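Local coordinates for putative immunoglobulin-blocking virulence protein (Mycoplasma mycoides subsp. capri, PDB 7ADK) that probably binds antibodies at the mycoplasma surface and, with a partner lipoprotein that is probably the protease MIP, is thought to promote dissociation of antibody from antigen, at residues L311-S317 and S328-P333; I134-V139 and L184-V188; F214-F218 and I285-N290. The contacts are given in a common frame with arbitrary orientation. Numbering follows the deposited sequence.

Contact 1: residues L311-S317 and S328-P333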
loop_
_atom_site.group_PDB
_atom_site.type_symbol
_atom_site.label_atom_id
_atom_site.label_comp_id
_atom_site.label_asym_id
_atom_site.label_seq_id
_atom_site.Cartn_x
_atom_site.Cartn_y
_atom_site.Cartn_z
ATOM N N LEU A 311 -22.502 -18.158 36.948
ATOM C CA LEU A 311 -22.150 -18.475 35.563
ATOM C C LEU A 311 -21.771 -19.957 35.438
ATOM O O LEU A 311 -20.838 -20.423 36.082
ATOM C CB LEU A 311 -20.995 -17.575 35.088
ATOM C CG LEU A 311 -21.091 -16.066 35.355
ATOM C CD1 LEU A 311 -19.901 -15.385 34.703
ATOM C CD2 LEU A 311 -22.354 -15.428 34.798
ATOM N N THR A 312 -22.484 -20.716 34.618
ATOM C CA THR A 312 -22.257 -22.158 34.426
ATOM C C THR A 312 -21.197 -22.414 33.358
ATOM O O THR A 312 -21.143 -21.677 32.381
ATOM C CB THR A 312 -23.552 -22.894 34.050
ATOM O OG1 THR A 312 -24.159 -22.362 32.901
ATOM C CG2 THR A 312 -24.587 -22.823 35.150
ATOM N N ILE A 313 -20.403 -23.483 33.495
ATOM C CA ILE A 313 -19.430 -23.946 32.487
ATOM C C ILE A 313 -20.103 -24.015 31.115
ATOM O O ILE A 313 -21.130 -24.681 30.980
ATOM C CB ILE A 313 -18.840 -25.330 32.878
ATOM C CG1 ILE A 313 -17.961 -25.225 34.143
ATOM C CG2 ILE A 313 -18.074 -25.945 31.693
ATOM C CD1 ILE A 313 -17.466 -26.565 34.679
ATOM N N SER A 314 -19.546 -23.358 30.096
ATOM C CA SER A 314 -19.994 -23.577 28.716
ATOM C C SER A 314 -19.588 -24.982 28.278
ATOM O O SER A 314 -18.408 -25.322 28.362
ATOM C CB SER A 314 -19.410 -22.541 27.750
ATOM O OG SER A 314 -19.567 -22.934 26.395
ATOM N N PRO A 315 -20.512 -25.814 27.768
ATOM C CA PRO A 315 -20.137 -27.118 27.249
ATOM C C PRO A 315 -19.117 -27.081 26.111
ATOM O O PRO A 315 -18.420 -28.064 25.919
ATOM C CB PRO A 315 -21.437 -27.783 26.819
ATOM C CG PRO A 315 -22.488 -27.109 27.682
ATOM C CD PRO A 315 -21.956 -25.694 27.835
ATOM N N ARG A 316 -18.960 -25.967 25.387
ATOM C CA ARG A 316 -17.946 -25.803 24.331
ATOM C C ARG A 316 -16.560 -25.467 24.893
ATOM O O ARG A 316 -15.552 -25.777 24.277
ATOM C CB ARG A 316 -18.451 -24.730 23.349
ATOM C CG ARG A 316 -17.689 -24.654 22.020
ATOM C CD ARG A 316 -18.190 -23.553 21.079
ATOM N NE ARG A 316 -19.605 -23.698 20.723
ATOM C CZ ARG A 316 -20.138 -24.005 19.566
ATOM N NH1 ARG A 316 -19.467 -24.130 18.479
ATOM N NH2 ARG A 316 -21.397 -24.208 19.511
ATOM N N SER A 317 -16.514 -24.853 26.068
ATOM C CA SER A 317 -15.287 -24.419 26.750
ATOM C C SER A 317 -14.783 -25.412 27.802
ATOM O O SER A 317 -13.739 -25.185 28.403
ATOM C CB SER A 317 -15.540 -23.075 27.428
ATOM O OG SER A 317 -15.993 -22.121 26.494
ATOM N N SER A 328 -13.097 -25.250 32.903
ATOM C CA SER A 328 -13.358 -24.575 31.621
ATOM C C SER A 328 -12.536 -23.312 31.402
ATOM O O SER A 328 -11.957 -22.750 32.326
ATOM C CB SER A 328 -14.857 -24.323 31.404
ATOM O OG SER A 328 -15.341 -23.196 32.088
ATOM N N ASN A 329 -12.478 -22.882 30.143
ATOM C CA ASN A 329 -11.989 -21.569 29.729
ATOM C C ASN A 329 -13.148 -20.647 29.284
ATOM O O ASN A 329 -12.980 -19.813 28.403
ATOM C CB ASN A 329 -10.847 -21.752 28.709
ATOM C CG ASN A 329 -11.213 -22.502 27.438
ATOM O OD1 ASN A 329 -12.315 -22.442 26.920
ATOM N ND2 ASN A 329 -10.281 -23.233 26.870
ATOM N N GLY A 330 -14.345 -20.827 29.851
ATOM C CA GLY A 330 -15.555 -20.108 29.445
ATOM C C GLY A 330 -16.800 -20.483 30.244
ATOM O O GLY A 330 -17.077 -21.663 30.471
ATOM N N TRP A 331 -17.539 -19.466 30.701
ATOM C CA TRP A 331 -18.722 -19.564 31.570
ATOM C C TRP A 331 -19.812 -18.586 31.120
ATOM O O TRP A 331 -19.522 -17.447 30.766
ATOM C CB TRP A 331 -18.378 -19.317 33.051
ATOM C CG TRP A 331 -17.195 -20.034 33.612
ATOM C CD1 TRP A 331 -17.234 -21.197 34.292
ATOM C CD2 TRP A 331 -15.784 -19.672 33.524
ATOM N NE1 TRP A 331 -15.955 -21.585 34.613
ATOM C CE2 TRP A 331 -15.023 -20.687 34.162
ATOM C CE3 TRP A 331 -15.063 -18.605 32.944
ATOM C CZ2 TRP A 331 -13.630 -20.655 34.220
ATOM C CZ3 TRP A 331 -13.660 -18.569 32.994
ATOM C CH2 TRP A 331 -12.942 -19.588 33.633
ATOM N N GLY A 332 -21.069 -19.018 31.136
ATOM C CA GLY A 332 -22.204 -18.237 30.656
ATOM C C GLY A 332 -23.309 -18.070 31.693
ATOM O O GLY A 332 -23.546 -18.980 32.488
ATOM N N PRO A 333 -24.017 -16.936 31.714
ATOM C CA PRO A 333 -25.209 -16.762 32.531
ATOM C C PRO A 333 -26.426 -17.470 31.900
ATOM O O PRO A 333 -26.415 -17.802 30.707
ATOM C CB PRO A 333 -25.399 -15.251 32.584
ATOM C CG PRO A 333 -24.897 -14.786 31.227
ATOM C CD PRO A 333 -23.761 -15.746 30.928
#

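Contact 2: residues I134-V139 and L184-V188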
loop_
_atom_site.group_PDB
_atom_site.type_symbol
_atom_site.label_atom_id
_atom_site.label_comp_id
_atom_site.label_asym_id
_atom_site.label_seq_id
_atom_site.Cartn_x
_atom_site.Cartn_y
_atom_site.Cartn_z
ATOM N N ILE A 134 -31.038 -22.063 36.865
ATOM C CA ILE A 134 -29.787 -21.876 36.085
ATOM C C ILE A 134 -29.321 -23.090 35.260
ATOM O O ILE A 134 -28.519 -22.940 34.341
ATOM C CB ILE A 134 -28.641 -21.270 36.943
ATOM C CG1 ILE A 134 -27.856 -22.293 37.782
ATOM C CG2 ILE A 134 -29.120 -20.097 37.804
ATOM C CD1 ILE A 134 -26.661 -21.699 38.501
ATOM N N ALA A 135 -29.831 -24.281 35.560
ATOM C CA ALA A 135 -29.543 -25.533 34.860
ATOM C C ALA A 135 -30.751 -26.493 34.912
ATOM O O ALA A 135 -30.623 -27.671 35.229
ATOM C CB ALA A 135 -28.252 -26.124 35.416
ATOM N N GLY A 136 -31.963 -25.966 34.734
ATOM C CA GLY A 136 -33.220 -26.597 35.140
ATOM C C GLY A 136 -33.461 -26.484 36.647
ATOM O O GLY A 136 -34.478 -25.936 37.070
ATOM N N ILE A 137 -32.473 -26.897 37.443
ATOM C CA ILE A 137 -32.461 -26.871 38.908
ATOM C C ILE A 137 -32.758 -25.470 39.451
ATOM O O ILE A 137 -32.143 -24.489 39.048
ATOM C CB ILE A 137 -31.108 -27.422 39.427
ATOM C CG1 ILE A 137 -30.819 -28.856 38.928
ATOM C CG2 ILE A 137 -30.983 -27.375 40.946
ATOM C CD1 ILE A 137 -31.848 -29.917 39.296
ATOM N N GLU A 138 -33.708 -25.380 40.375
ATOM C CA GLU A 138 -34.024 -24.163 41.127
ATOM C C GLU A 138 -32.969 -23.912 42.215
ATOM O O GLU A 138 -32.626 -24.815 42.979
ATOM C CB GLU A 138 -35.408 -24.277 41.784
ATOM C CG GLU A 138 -36.577 -24.554 40.830
ATOM C CD GLU A 138 -36.814 -23.477 39.767
ATOM O OE1 GLU A 138 -37.427 -23.790 38.730
ATOM O OE2 GLU A 138 -36.439 -22.307 39.962
ATOM N N VAL A 139 -32.455 -22.689 42.320
ATOM C CA VAL A 139 -31.345 -22.356 43.224
ATOM C C VAL A 139 -31.667 -21.042 43.942
ATOM O O VAL A 139 -32.228 -20.140 43.327
ATOM C CB VAL A 139 -30.022 -22.220 42.444
ATOM C CG1 VAL A 139 -28.859 -22.084 43.413
ATOM C CG2 VAL A 139 -29.709 -23.379 41.506
ATOM N N LEU A 184 -26.796 -29.234 42.241
ATOM C CA LEU A 184 -26.534 -28.279 41.161
ATOM C C LEU A 184 -25.210 -28.558 40.457
ATOM O O LEU A 184 -25.170 -28.584 39.232
ATOM C CB LEU A 184 -26.557 -26.841 41.715
ATOM C CG LEU A 184 -26.176 -25.748 40.695
ATOM C CD1 LEU A 184 -27.202 -25.618 39.571
ATOM C CD2 LEU A 184 -26.055 -24.428 41.435
ATOM N N LYS A 185 -24.109 -28.729 41.195
ATOM C CA LYS A 185 -22.793 -28.830 40.535
ATOM C C LYS A 185 -22.592 -30.139 39.773
ATOM O O LYS A 185 -21.907 -30.142 38.759
ATOM C CB LYS A 185 -21.645 -28.468 41.482
ATOM C CG LYS A 185 -21.368 -29.469 42.599
ATOM C CD LYS A 185 -20.373 -28.853 43.582
ATOM C CE LYS A 185 -19.938 -29.849 44.654
ATOM N NZ LYS A 185 -19.196 -29.170 45.729
ATOM N N GLU A 186 -23.281 -31.213 40.150
ATOM C CA GLU A 186 -23.336 -32.438 39.345
ATOM C C GLU A 186 -24.257 -32.330 38.120
ATOM O O GLU A 186 -23.977 -32.941 37.092
ATOM C CB GLU A 186 -23.701 -33.636 40.228
ATOM C CG GLU A 186 -22.705 -33.915 41.365
ATOM C CD GLU A 186 -21.230 -33.752 40.996
ATOM O OE1 GLU A 186 -20.452 -33.231 41.820
ATOM O OE2 GLU A 186 -20.845 -34.153 39.884
ATOM N N GLN A 187 -25.300 -31.496 38.156
ATOM C CA GLN A 187 -26.044 -31.137 36.943
ATOM C C GLN A 187 -25.170 -30.329 35.974
ATOM O O GLN A 187 -25.160 -30.591 34.772
ATOM C CB GLN A 187 -27.327 -30.380 37.317
ATOM C CG GLN A 187 -28.129 -29.818 36.138
ATOM C CD GLN A 187 -28.870 -30.854 35.317
ATOM O OE1 GLN A 187 -28.511 -32.012 35.225
ATOM N NE2 GLN A 187 -29.950 -30.477 34.692
ATOM N N VAL A 188 -24.397 -29.371 36.488
ATOM C CA VAL A 188 -23.452 -28.583 35.680
ATOM C C VAL A 188 -22.319 -29.451 35.120
ATOM O O VAL A 188 -21.865 -29.196 34.008
ATOM C CB VAL A 188 -22.942 -27.376 36.494
ATOM C CG1 VAL A 188 -21.774 -26.624 35.859
ATOM C CG2 VAL A 188 -24.095 -26.379 36.667
#

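Contact 3: residues F214-F218 and I285-N290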
loop_
_atom_site.group_PDB
_atom_site.type_symbol
_atom_site.label_atom_id
_atom_site.label_comp_id
_atom_site.label_asym_id
_atom_site.label_seq_id
_atom_site.Cartn_x
_atom_site.Cartn_y
_atom_site.Cartn_z
ATOM N N PHE A 214 -14.849 -40.721 15.943
ATOM C CA PHE A 214 -14.042 -41.812 16.485
ATOM C C PHE A 214 -14.892 -42.934 17.085
ATOM O O PHE A 214 -14.624 -44.097 16.789
ATOM C CB PHE A 214 -12.997 -41.276 17.465
ATOM C CG PHE A 214 -11.899 -40.388 16.889
ATOM C CD1 PHE A 214 -11.720 -40.192 15.504
ATOM C CD2 PHE A 214 -11.029 -39.735 17.776
ATOM C CE1 PHE A 214 -10.701 -39.360 15.024
ATOM C CE2 PHE A 214 -10.014 -38.894 17.291
ATOM C CZ PHE A 214 -9.848 -38.707 15.917
ATOM N N LYS A 215 -15.950 -42.653 17.853
ATOM C CA LYS A 215 -16.760 -43.731 18.446
ATOM C C LYS A 215 -17.465 -44.588 17.387
ATOM O O LYS A 215 -17.545 -45.803 17.545
ATOM C CB LYS A 215 -17.679 -43.195 19.557
ATOM C CG LYS A 215 -19.062 -42.714 19.109
ATOM C CD LYS A 215 -19.853 -42.014 20.221
ATOM C CE LYS A 215 -20.157 -42.952 21.391
ATOM N NZ LYS A 215 -21.031 -42.339 22.413
ATOM N N GLU A 216 -17.913 -43.996 16.280
ATOM C CA GLU A 216 -18.551 -44.717 15.172
ATOM C C GLU A 216 -17.601 -45.681 14.446
ATOM O O GLU A 216 -18.040 -46.723 13.971
ATOM C CB GLU A 216 -19.192 -43.709 14.209
ATOM C CG GLU A 216 -20.050 -44.323 13.090
ATOM C CD GLU A 216 -19.319 -44.713 11.791
ATOM O OE1 GLU A 216 -18.154 -44.334 11.571
ATOM O OE2 GLU A 216 -19.939 -45.383 10.946
ATOM N N GLU A 217 -16.297 -45.404 14.420
ATOM C CA GLU A 217 -15.300 -46.296 13.825
ATOM C C GLU A 217 -14.957 -47.474 14.753
ATOM O O GLU A 217 -14.886 -48.610 14.294
ATOM C CB GLU A 217 -14.062 -45.486 13.408
ATOM C CG GLU A 217 -13.038 -46.251 12.565
ATOM C CD GLU A 217 -13.418 -46.437 11.091
ATOM O OE1 GLU A 217 -14.616 -46.442 10.746
ATOM O OE2 GLU A 217 -12.506 -46.585 10.249
ATOM N N PHE A 218 -14.838 -47.246 16.067
ATOM C CA PHE A 218 -14.718 -48.323 17.060
ATOM C C PHE A 218 -15.949 -49.241 17.077
ATOM O O PHE A 218 -15.817 -50.443 17.293
ATOM C CB PHE A 218 -14.507 -47.734 18.455
ATOM C CG PHE A 218 -13.077 -47.402 18.807
ATOM C CD1 PHE A 218 -12.430 -46.307 18.216
ATOM C CD2 PHE A 218 -12.395 -48.176 19.756
ATOM C CE1 PHE A 218 -11.125 -45.965 18.596
ATOM C CE2 PHE A 218 -11.089 -47.841 20.131
ATOM C CZ PHE A 218 -10.459 -46.727 19.562
ATOM N N ILE A 285 -5.543 -41.041 20.810
ATOM C CA ILE A 285 -6.862 -41.349 20.209
ATOM C C ILE A 285 -7.550 -42.548 20.890
ATOM O O ILE A 285 -8.755 -42.533 21.147
ATOM C CB ILE A 285 -6.716 -41.601 18.679
ATOM C CG1 ILE A 285 -6.503 -40.262 17.941
ATOM C CG2 ILE A 285 -7.919 -42.328 18.054
ATOM C CD1 ILE A 285 -6.163 -40.367 16.453
ATOM N N TRP A 286 -6.808 -43.608 21.203
ATOM C CA TRP A 286 -7.335 -44.792 21.872
ATOM C C TRP A 286 -7.653 -44.526 23.349
ATOM O O TRP A 286 -8.413 -45.286 23.947
ATOM C CB TRP A 286 -6.386 -45.981 21.639
ATOM C CG TRP A 286 -6.844 -47.329 22.095
ATOM C CD1 TRP A 286 -7.631 -48.183 21.407
ATOM C CD2 TRP A 286 -6.533 -48.012 23.341
ATOM N NE1 TRP A 286 -7.919 -49.279 22.189
ATOM C CE2 TRP A 286 -7.305 -49.203 23.411
ATOM C CE3 TRP A 286 -5.651 -47.764 24.409
ATOM C CZ2 TRP A 286 -7.294 -50.037 24.533
ATOM C CZ3 TRP A 286 -5.569 -48.643 25.501
ATOM C CH2 TRP A 286 -6.420 -49.752 25.589
ATOM N N LEU A 287 -7.156 -43.456 23.977
ATOM C CA LEU A 287 -7.623 -43.041 25.308
ATOM C C LEU A 287 -9.006 -42.391 25.215
ATOM O O LEU A 287 -9.950 -42.923 25.773
ATOM C CB LEU A 287 -6.611 -42.140 26.044
ATOM C CG LEU A 287 -5.425 -42.784 26.772
ATOM C CD1 LEU A 287 -5.862 -43.893 27.705
ATOM C CD2 LEU A 287 -4.369 -43.337 25.851
ATOM N N ILE A 288 -9.166 -41.306 24.465
ATOM C CA ILE A 288 -10.448 -40.600 24.316
ATOM C C ILE A 288 -11.570 -41.521 23.821
ATOM O O ILE A 288 -12.664 -41.483 24.374
ATOM C CB ILE A 288 -10.302 -39.342 23.424
ATOM C CG1 ILE A 288 -9.834 -39.644 21.989
ATOM C CG2 ILE A 288 -9.345 -38.362 24.089
ATOM C CD1 ILE A 288 -9.558 -38.434 21.105
ATOM N N ALA A 289 -11.308 -42.422 22.869
ATOM C CA ALA A 289 -12.296 -43.387 22.387
ATOM C C ALA A 289 -12.637 -44.527 23.381
ATOM O O ALA A 289 -13.453 -45.385 23.056
ATOM C CB ALA A 289 -11.825 -43.921 21.043
ATOM N N ASN A 290 -12.032 -44.561 24.580
ATOM C CA ASN A 290 -12.251 -45.551 25.638
ATOM C C ASN A 290 -12.353 -44.973 27.067
ATOM O O ASN A 290 -12.325 -45.741 28.023
ATOM C CB ASN A 290 -11.129 -46.583 25.571
ATOM C CG ASN A 290 -11.148 -47.468 24.348
ATOM O OD1 ASN A 290 -11.837 -48.462 24.271
ATOM N ND2 ASN A 290 -10.332 -47.191 23.389
#

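Contact 1: residues L311-S317 and S328-P333
Residues 311-317 and 328-333 run antiparallel and pair over a short ladder. Thr312 and Gly332 form the hydrogen-bonded pair, Thr312 N to Gly332 O and Gly332 N to Thr312 O both at 2.9 Å. Ile313 and Trp331 form the non-hydrogen-bonded pair, with CA atoms 4.5 Å apart. One step on, Ser314 N donates to Gly330 O (3.0 Å, 168°). Beyond this, the chain at 315-317 takes up helical backbone angles, and contact resumes where Asn329 N reaches Ser317 O at 3.1 Å. CA-H...O contacts, such as Trp331 CA to Thr312 O at 3.3 Å, accompany the ladder.

The turn away from the ladder is held by an ST turn, Ser314 OG accepting from Arg316 N at 3.3 Å, and by Ser317 N to Ser314 O at 3.0 Å; Ser314 OG also bonds to Asp200, which forms a salt bridge with Arg316. Ser317 CB then packs 3.5 Å from Gly330 N. A CB modelled on Gly330 would lie 2.3 Å from Ser317 OG, so this approach depends on the missing side chain.

Ile313 and Trp331 share one sheet face, Ile313 CG1 lying 4.1 Å from Trp331 CD1, while Ile313 CG2 meets Ser328 CB at 3.6 Å. Leu311 adds apolar contacts, CB to Trp331 CB at 3.7 Å and CD2 to Pro333 CB at 3.8 Å. The indole also stacks on Tyr306 of helix 301-308.

The arrangement is an antiparallel edge pairing in a three-stranded sheet, with strand 326-332 in the middle between 312-313 and 318-320.

Contact 2: residues I134-V139 and L184-V188
This is a helix-to-turn packing contact, in which one side of helix 182-194 meets the tight connection between strands 130-133 and 138-144. It is mainly apolar and buries 294 Å², with one hydrogen bond across it.

Leu184 is its centre, losing 90 Å² to the other segment. Its CA-to-CB bond points sideways, but the end of the side chain comes nearer and meets four residues. Leu184 CD1 lies 3.8 Å from Ile134 CG1 and 4.3 Å from both Ala135 CB and Ile137 CB, while its CD2 lies 3.8 Å from Val139 CG2. The end of the leucine thus packs against the flank of the bend, touching residues on both arms. Ala135, pointing toward the helix, extends the apolar surface by one helical turn: its CB is 4.3 Å from Val188 CG2 and 3.8 Å from Gln187 CG.

The polar link comes from Gln187, whose NE2 donates to Ala135 O at 2.9 Å with an angle of 168°. The aliphatic part of the same side chain also packs, its CG lying 4.0 Å from Ile137 CG1. Between Ala135 and Ile137 the chain reverses through Gly136, whose phi is positive (77°), and weak backbone bonds link Ile137 N to Ala135 O (3.0 Å) and Ile134 N to Ile137 O (3.4 Å).

The turn joins neighbouring strands of a three-stranded antiparallel sheet, Val139 pairing by its backbone with Ile132. Leu307 of helix 301-308 touches Ile134, Leu184 and Val188, and Thr312 of strand 312-313 touches Ile134 and Val188, so the interface continues into both elements.

Contact 3: residues F214-F218 and I285-N290
Phe218 and Phe214, one helical turn apart near the end of helix 209-218, lose 88 and 73 Å² to residues 285-290, and Ala289 loses 52 Å². These three residues define the contact, in which one helix inserts two phenyl rings against the end of helix 280-288 and the two residues that follow it.

Phe218 lies against Ala289. Ala289 CB stands over the ring face, 3.7 Å from the centroid and 28° off the normal, which meets the geometry of a CH-pi interaction; the closest atom pair is Phe218 CE1 to Ala289 CB at 3.3 Å. At its edge the same ring approaches the indole, Phe218 CZ to Trp286 CD1 being 3.7 Å. The centroids of the phenyl ring and the indole five-membered ring are 5.8 Å apart with planes at 32°, an oblique pairing. Asn290 ND2 also comes within 3.4 Å of Phe218 CE2, while donating to Trp286 O at 2.8 Å.

Phe214, one turn earlier in the helix, meets two isoleucines. Ile285 CG2 lies over one face of the Phe214 ring; the closest pair is Phe214 CE2 to Ile285 CG1 at 3.8 Å. Ile288 CD1 lies at the ring edge, 3.9 Å from Phe214 CD2. Phe214 also touches Ser230 and Ser233 of helix 227-235, and Trp286 is flanked by Phe277 and makes a cation-pi contact with Lys263.

No hydrogen bond crosses the 312 Å² interface, while the Asn290 ND2 bond to Trp286 O stays within 285-290. Across these two segments the contact is therefore apolar and aromatic, resting on the placement of the two phenyl rings.

How the contacts relate
Contacts 1 and 2 are neighbours, with centres 13 Å apart, and they touch through Thr312, whose CG2 lies 3.9 Å from Val188 CG2 and 4.0 Å from Ile134 O. Both also pack on helix 301-308. Contact 3 stands apart in a helical region, about 14 Å from contact 1 and about 18 Å from contact 2 between nearest atoms. The chemistry differs with the elements joined: contact 1, at the surface, pairs strand with strand by backbone hydrogen bonds; contact 2, partly buried, sets turn on helix with a leucine-centred apolar patch and one side-chain-to-backbone bond; contact 3, also partly buried, packs helix on helix end through aromatic and aliphatic groups without any hydrogen bond across it.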